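Local coordinates for uncharacterized protein (Bacteroides fragilis, PDB 3EUR), which is of unknown function but carries a thioredoxin-like fold, which makes a role in thiol-disulfide chemistry possible though not established, at residues A[109-112]-A[113-116]; A[129-132]-A[133-137]. All coordinates share one frame; numbering follows the deposited sequence.

The two contacts follow one another along the chain and neither nests nor crosses. Contact 1 closes first. It lies in the loop between helix 102-105 and strand 116-120 and reaches the first residue of the strand. It is bent by a turn at 111-114, with a cis-proline just before the strand. Strand 116-120 then runs antiparallel to strand 126-131, an edge strand of the sheet. Contact 2 sits at the end of that edge strand, where the chain passes into the C-terminal helix 133-141. Their centres lie about 13 Å apart. The beta hairpin formed by these two strands joins them, with a backbone hydrogen bond between Leu117 and Ala131.

Contact 1: A[109-112]-A[113-116]; sequences YDLR and AIPT
CG of Leu111 (chi1 -59°) and CG1 of Ile114 (chi1 -83°) both lie beside the backbone N and anti to the carbonyl carbon. The two side chains lie alongside each other and point the same way. Their methyls meet where Leu111 CD2 comes 4.0 Å from Ile114 CD1. CD1 of Ile114 also lies 3.7 Å from Leu111 O. These CD1 contacts hold for one of two deposited positions of Ile114. Both residues also touch Ile38 of strand 33-38.

The backbone between them makes a type I beta turn from Leu111 to Ile114. Its closing bond is weak but nearly straight, with Ile114 N 3.5 Å from Leu111 O. An Asx turn overlaps its start, since Asp110 OD1 accepts from Arg112 N at 3.1 Å. The guanidinium of Arg112 folds back and grips the same carboxylate side-on. NE reaches OD1 of Asp110, and Arg112 NH2 forms a salt bridge to Asp110 OD2 at 2.8 Å. The carboxylate sits at the guanidinium edge with its oxygens near that plane, but its own plane is tilted: NH2 meets OD2 from above it, 39° out. Asp110 OD1 thus has two donors, Arg112 N and NE, which approach from opposite faces of the carboxylate.

The turn leads to the cis peptide before Pro115. A cis-proline on entry to this strand is a hallmark of the thioredoxin fold, and Pro115 packs on Ala45 and Met49 of helix 44-55. One water donates to Asp110 O at 2.8 Å and accepts from Ala113 N at 2.9 Å. In one of two deposited positions, Thr116 OG1 also bonds to this water. A second water donates to both Arg112 O and Ile114 O, bridging the two carbonyls.

Contact 2: A[129-132]-A[133-137]; sequences KDAT and LQKVE
The backbone leaves the extended shape of Ala131 and Thr132 and starts the helix at Leu133; Val136 N donates to Thr132 O at 3.1 Å, the first i to i-4 bond across the junction. That bond is fairly straight, at 163°. Thr132 OG1 sits between the backbone N and the carbonyl carbon, chi1 64°, which turns it toward the amides of the first turn. There it accepts from Lys135 N at 3.1 Å. The same oxygen touches Lys135 CB at 3.4 Å and Gln134 CG at 3.5 Å. The side chains of Thr132 and Lys135 cross at about a right angle.

On the buried side, Ala131 CB points toward the helix and meets Val136 CG2 at 3.9 Å. Lys135 CG comes near Ala131 CB before its chain bends away at chi2. Val136 also packs on Leu117 and Leu128 of the two neighbouring strands and on Ile59 of helix 57-64. The arrangement is a threonine N-cap at a strand-to-helix junction, as where the C-terminal helix of a thioredoxin-like fold follows the edge strand.

Contact 1: A[109-112]-A[113-116]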
ATOM      1  N   TYR A 109       1.868  -9.835  -7.280  1.00 11.07           N
ATOM      2  CA  TYR A 109       2.890  -9.240  -6.443  1.00 11.49           C
ATOM      3  C   TYR A 109       3.502 -10.358  -5.604  1.00 11.74           C
ATOM      4  O   TYR A 109       2.829 -11.279  -5.188  1.00 12.63           O
ATOM      5  CB  TYR A 109       2.338  -8.160  -5.469  1.00 10.65           C
ATOM      6  CG  TYR A 109       1.913  -6.870  -6.154  1.00  9.50           C
ATOM      7  CD1 TYR A 109       2.712  -5.752  -6.154  1.00  9.74           C
ATOM      8  CD2 TYR A 109       0.714  -6.793  -6.819  1.00  9.89           C
ATOM      9  CE1 TYR A 109       2.330  -4.605  -6.802  1.00  8.75           C
ATOM     10  CE2 TYR A 109       0.331  -5.664  -7.490  1.00  8.84           C
ATOM     11  CZ  TYR A 109       1.138  -4.554  -7.484  1.00  7.96           C
ATOM     12  OH  TYR A 109       0.781  -3.395  -8.121  1.00  8.45           O
ATOM     13  N   ASP A 110       4.782 -10.248  -5.325  1.00 11.65           N
ATOM     14  CA  ASP A 110       5.491 -11.161  -4.425  1.00 11.81           C
ATOM     15  C   ASP A 110       5.044 -10.851  -3.008  1.00 11.21           C
ATOM     16  O   ASP A 110       5.260  -9.739  -2.536  1.00 13.80           O
ATOM     17  CB  ASP A 110       6.985 -10.935  -4.574  1.00 13.02           C
ATOM     18  CG  ASP A 110       7.845 -11.839  -3.731  1.00 14.39           C
ATOM     19  OD1 ASP A 110       7.347 -12.694  -2.980  1.00 14.52           O
ATOM     20  OD2 ASP A 110       9.079 -11.675  -3.820  1.00 17.19           O
ATOM     21  N   LEU A 111       4.434 -11.823  -2.329  1.00 11.09           N
ATOM     22  CA  LEU A 111       3.890 -11.666  -1.011  1.00 11.08           C
ATOM     23  C   LEU A 111       4.749 -12.309   0.076  1.00 11.54           C
ATOM     24  O   LEU A 111       4.363 -12.334   1.232  1.00 12.53           O
ATOM     25  CB  LEU A 111       2.465 -12.229  -0.966  1.00 11.56           C
ATOM     26  CG  LEU A 111       1.471 -11.601  -1.924  1.00 11.44           C
ATOM     27  CD1 LEU A 111       0.125 -12.239  -1.752  1.00 12.50           C
ATOM     28  CD2 LEU A 111       1.395 -10.088  -1.737  1.00 12.73           C
ATOM     29  N   ARG A 112       5.912 -12.860  -0.278  1.00 11.43           N
ATOM     30  CA  ARG A 112       6.653 -13.669   0.683  1.00 12.03           C
ATOM     31  C   ARG A 112       7.073 -12.878   1.890  1.00 13.26           C
ATOM     32  O   ARG A 112       7.163 -13.441   2.973  1.00 15.17           O
ATOM     33  CB  ARG A 112       7.855 -14.302   0.036  1.00 11.56           C
ATOM     34  CG  ARG A 112       7.434 -15.396  -0.912  1.00 11.99           C
ATOM     35  CD  ARG A 112       8.625 -15.960  -1.676  1.00 13.49           C
ATOM     36  NE  ARG A 112       9.149 -14.934  -2.563  1.00 14.09           N
ATOM     37  CZ  ARG A 112      10.273 -15.000  -3.258  1.00 16.62           C
ATOM     38  NH1 ARG A 112      11.040 -16.066  -3.148  1.00 19.66           N
ATOM     39  NH2 ARG A 112      10.618 -13.985  -4.023  1.00 19.42           N
ATOM     40  N   ALA A 113       7.384 -11.599   1.702  1.00 14.18           N
ATOM     41  CA  ALA A 113       7.940 -10.802   2.778  1.00 16.13           C
ATOM     42  C   ALA A 113       7.086  -9.645   3.218  1.00 15.90           C
ATOM     43  O   ALA A 113       7.607  -8.609   3.665  1.00 16.90           O
ATOM     44  CB  ALA A 113       9.318 -10.252   2.335  1.00 17.98           C
ATOM     45  N   ILE A 114       5.796  -9.764   3.119  1.00 17.15           N
ATOM     46  CA  ILE A 114       4.832  -8.758   3.679  0.50 17.82           C
ATOM     47  C   ILE A 114       5.169  -8.496   5.134  1.00 17.08           C
ATOM     48  O   ILE A 114       5.512  -9.445   5.854  1.00 20.60           O
ATOM     49  CB  ILE A 114       3.364  -9.284   3.659  0.50 19.68           C
ATOM     50  CG1 ILE A 114       2.765  -9.057   2.285  0.50 21.16           C
ATOM     51  CG2 ILE A 114       2.457  -8.576   4.770  0.50 19.01           C
ATOM     52  CD1 ILE A 114       3.743  -8.689   1.197  0.50 21.28           C
ATOM     53  N   PRO A 115       5.127  -7.251   5.632  1.00 16.19           N
ATOM     54  CA  PRO A 115       4.668  -6.057   4.907  1.00 14.91           C
ATOM     55  C   PRO A 115       5.683  -5.528   3.936  1.00 12.97           C
ATOM     56  O   PRO A 115       6.835  -5.577   4.156  1.00 13.87           O
ATOM     57  CB  PRO A 115       4.490  -5.039   6.027  1.00 16.43           C
ATOM     58  CG  PRO A 115       5.449  -5.437   7.025  1.00 18.86           C
ATOM     59  CD  PRO A 115       5.431  -6.906   7.018  1.00 18.74           C
ATOM     60  N   THR A 116       5.168  -5.016   2.821  1.00 12.59           N
ATOM     61  CA  THR A 116       5.993  -4.476   1.750  0.50 13.24           C
ATOM     62  C   THR A 116       5.428  -3.192   1.145  1.00 11.62           C
ATOM     63  O   THR A 116       4.223  -3.020   0.961  1.00 13.60           O
ATOM     64  CB  THR A 116       6.197  -5.510   0.624  0.50 14.73           C
ATOM     65  OG1 THR A 116       6.281  -6.824   1.188  0.50 17.49           O
ATOM     66  CG2 THR A 116       7.472  -5.211  -0.148  0.50 14.22           C
TER
HETATM   67  O   HOH W   1       6.803  -9.445  -0.217  1.00 19.75           O
HETATM   68  O   HOH W   2       5.493 -12.376   5.215  1.00 25.78           O

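Contact 2: A[129-132]-A[133-137]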
ATOM      1  N   LYS A 129      10.612  -0.460  -5.555  1.00 10.29           N
ATOM      2  CA  LYS A 129      10.063  -1.781  -5.397  1.00 10.75           C
ATOM      3  C   LYS A 129      10.476  -2.381  -4.050  1.00 10.19           C
ATOM      4  O   LYS A 129      11.670  -2.520  -3.796  1.00 11.75           O
ATOM      5  CB  LYS A 129      10.538  -2.698  -6.547  1.00 11.25           C
ATOM      6  CG  LYS A 129      10.146  -4.170  -6.271  1.00 14.00           C
ATOM      7  CD  LYS A 129      10.444  -5.090  -7.433  1.00 16.72           C
ATOM      8  CE  LYS A 129       9.897  -6.477  -7.219  1.00 20.11           C
ATOM      9  NZ  LYS A 129      10.130  -7.372  -8.435  1.00 27.31           N
ATOM     10  N   ASP A 130       9.532  -2.846  -3.235  1.00 11.39           N
ATOM     11  CA  ASP A 130       9.827  -3.505  -1.995  0.50 11.68           C
ATOM     12  C   ASP A 130      10.870  -2.731  -1.166  1.00 11.96           C
ATOM     13  O   ASP A 130      11.902  -3.234  -0.804  1.00 15.80           O
ATOM     14  CB  ASP A 130      10.191  -4.959  -2.290  0.50 12.85           C
ATOM     15  CG  ASP A 130      10.439  -5.693  -1.058  0.50 14.30           C
ATOM     16  OD1 ASP A 130      10.005  -5.162  -0.014  0.50 15.41           O
ATOM     17  OD2 ASP A 130      11.065  -6.795  -1.116  0.50 18.41           O
ATOM     18  N   ALA A 131      10.556  -1.495  -0.906  1.00 11.41           N
ATOM     19  CA  ALA A 131      11.407  -0.576  -0.178  1.00 11.75           C
ATOM     20  C   ALA A 131      11.123  -0.615   1.298  1.00 11.65           C
ATOM     21  O   ALA A 131       9.985  -0.771   1.712  1.00 12.59           O
ATOM     22  CB  ALA A 131      11.203   0.843  -0.743  1.00 13.95           C
ATOM     23  N   THR A 132      12.158  -0.403   2.102  1.00 10.91           N
ATOM     24  CA  THR A 132      11.941  -0.087   3.468  1.00 10.74           C
ATOM     25  C   THR A 132      11.334   1.302   3.637  1.00 10.30           C
ATOM     26  O   THR A 132      11.452   2.154   2.745  1.00 10.09           O
ATOM     27  CB  THR A 132      13.266  -0.123   4.251  1.00 11.05           C
ATOM     28  OG1 THR A 132      14.100   0.885   3.730  1.00 12.24           O
ATOM     29  CG2 THR A 132      13.953  -1.515   4.174  1.00 13.87           C
ATOM     30  N   LEU A 133      10.724   1.561   4.789  1.00 10.59           N
ATOM     31  CA  LEU A 133      10.227   2.884   5.060  1.00 10.66           C
ATOM     32  C   LEU A 133      11.336   3.908   4.956  1.00  9.54           C
ATOM     33  O   LEU A 133      11.164   4.996   4.375  1.00  9.87           O
ATOM     34  CB  LEU A 133       9.556   2.932   6.426  1.00 12.89           C
ATOM     35  CG  LEU A 133       8.891   4.279   6.751  1.00 14.15           C
ATOM     36  CD1 LEU A 133       7.951   4.758   5.661  1.00 19.79           C
ATOM     37  CD2 LEU A 133       8.124   4.136   8.061  1.00 18.61           C
ATOM     38  N   GLN A 134      12.524   3.605   5.500  1.00  9.92           N
ATOM     39  CA  GLN A 134      13.592   4.592   5.432  1.00 10.23           C
ATOM     40  C   GLN A 134      14.056   4.889   4.010  1.00 10.07           C
ATOM     41  O   GLN A 134      14.410   6.027   3.679  1.00 10.88           O
ATOM     42  CB  GLN A 134      14.713   4.229   6.385  1.00 12.99           C
ATOM     43  CG  GLN A 134      15.511   3.037   6.050  1.00 14.66           C
ATOM     44  CD  GLN A 134      16.658   2.861   7.059  1.00 15.90           C
ATOM     45  OE1 GLN A 134      16.381   2.600   8.157  1.00 15.71           O
ATOM     46  NE2 GLN A 134      17.895   3.010   6.637  1.00 21.11           N
ATOM     47  N   LYS A 135      14.009   3.895   3.131  1.00  9.92           N
ATOM     48  CA  LYS A 135      14.345   4.151   1.734  1.00 10.47           C
ATOM     49  C   LYS A 135      13.293   5.064   1.058  1.00  8.64           C
ATOM     50  O   LYS A 135      13.626   5.923   0.289  1.00  9.58           O
ATOM     51  CB  LYS A 135      14.475   2.835   0.989  1.00 11.21           C
ATOM     52  CG  LYS A 135      14.740   2.921  -0.449  1.00 16.93           C
ATOM     53  CD  LYS A 135      16.059   3.560  -0.747  1.00 23.35           C
ATOM     54  CE  LYS A 135      16.431   3.385  -2.233  1.00 25.81           C
ATOM     55  NZ  LYS A 135      17.448   4.425  -2.636  1.00 32.45           N
ATOM     56  N   VAL A 136      12.016   4.854   1.378  1.00  8.33           N
ATOM     57  CA  VAL A 136      10.975   5.744   0.859  1.00  8.65           C
ATOM     58  C   VAL A 136      11.228   7.174   1.352  1.00  7.84           C
ATOM     59  O   VAL A 136      11.157   8.122   0.560  1.00  8.84           O
ATOM     60  CB  VAL A 136       9.567   5.257   1.264  1.00  8.50           C
ATOM     61  CG1 VAL A 136       8.485   6.268   0.869  1.00 10.30           C
ATOM     62  CG2 VAL A 136       9.269   3.877   0.650  1.00  9.62           C
ATOM     63  N   GLU A 137      11.562   7.333   2.630  1.00  8.64           N
ATOM     64  CA  GLU A 137      11.807   8.668   3.174  1.00  8.94           C
ATOM     65  C   GLU A 137      12.987   9.320   2.476  1.00  9.42           C
ATOM     66  O   GLU A 137      12.969  10.498   2.147  1.00 10.05           O
ATOM     67  CB  GLU A 137      12.058   8.603   4.688  1.00  9.66           C
ATOM     68  CG  GLU A 137      10.878   8.138   5.504  1.00  9.88           C
ATOM     69  CD  GLU A 137      11.282   7.929   6.945  1.00 11.73           C
ATOM     70  OE1 GLU A 137      12.144   7.036   7.195  1.00 16.19           O
ATOM     71  OE2 GLU A 137      10.743   8.625   7.839  1.00 10.82           O
TER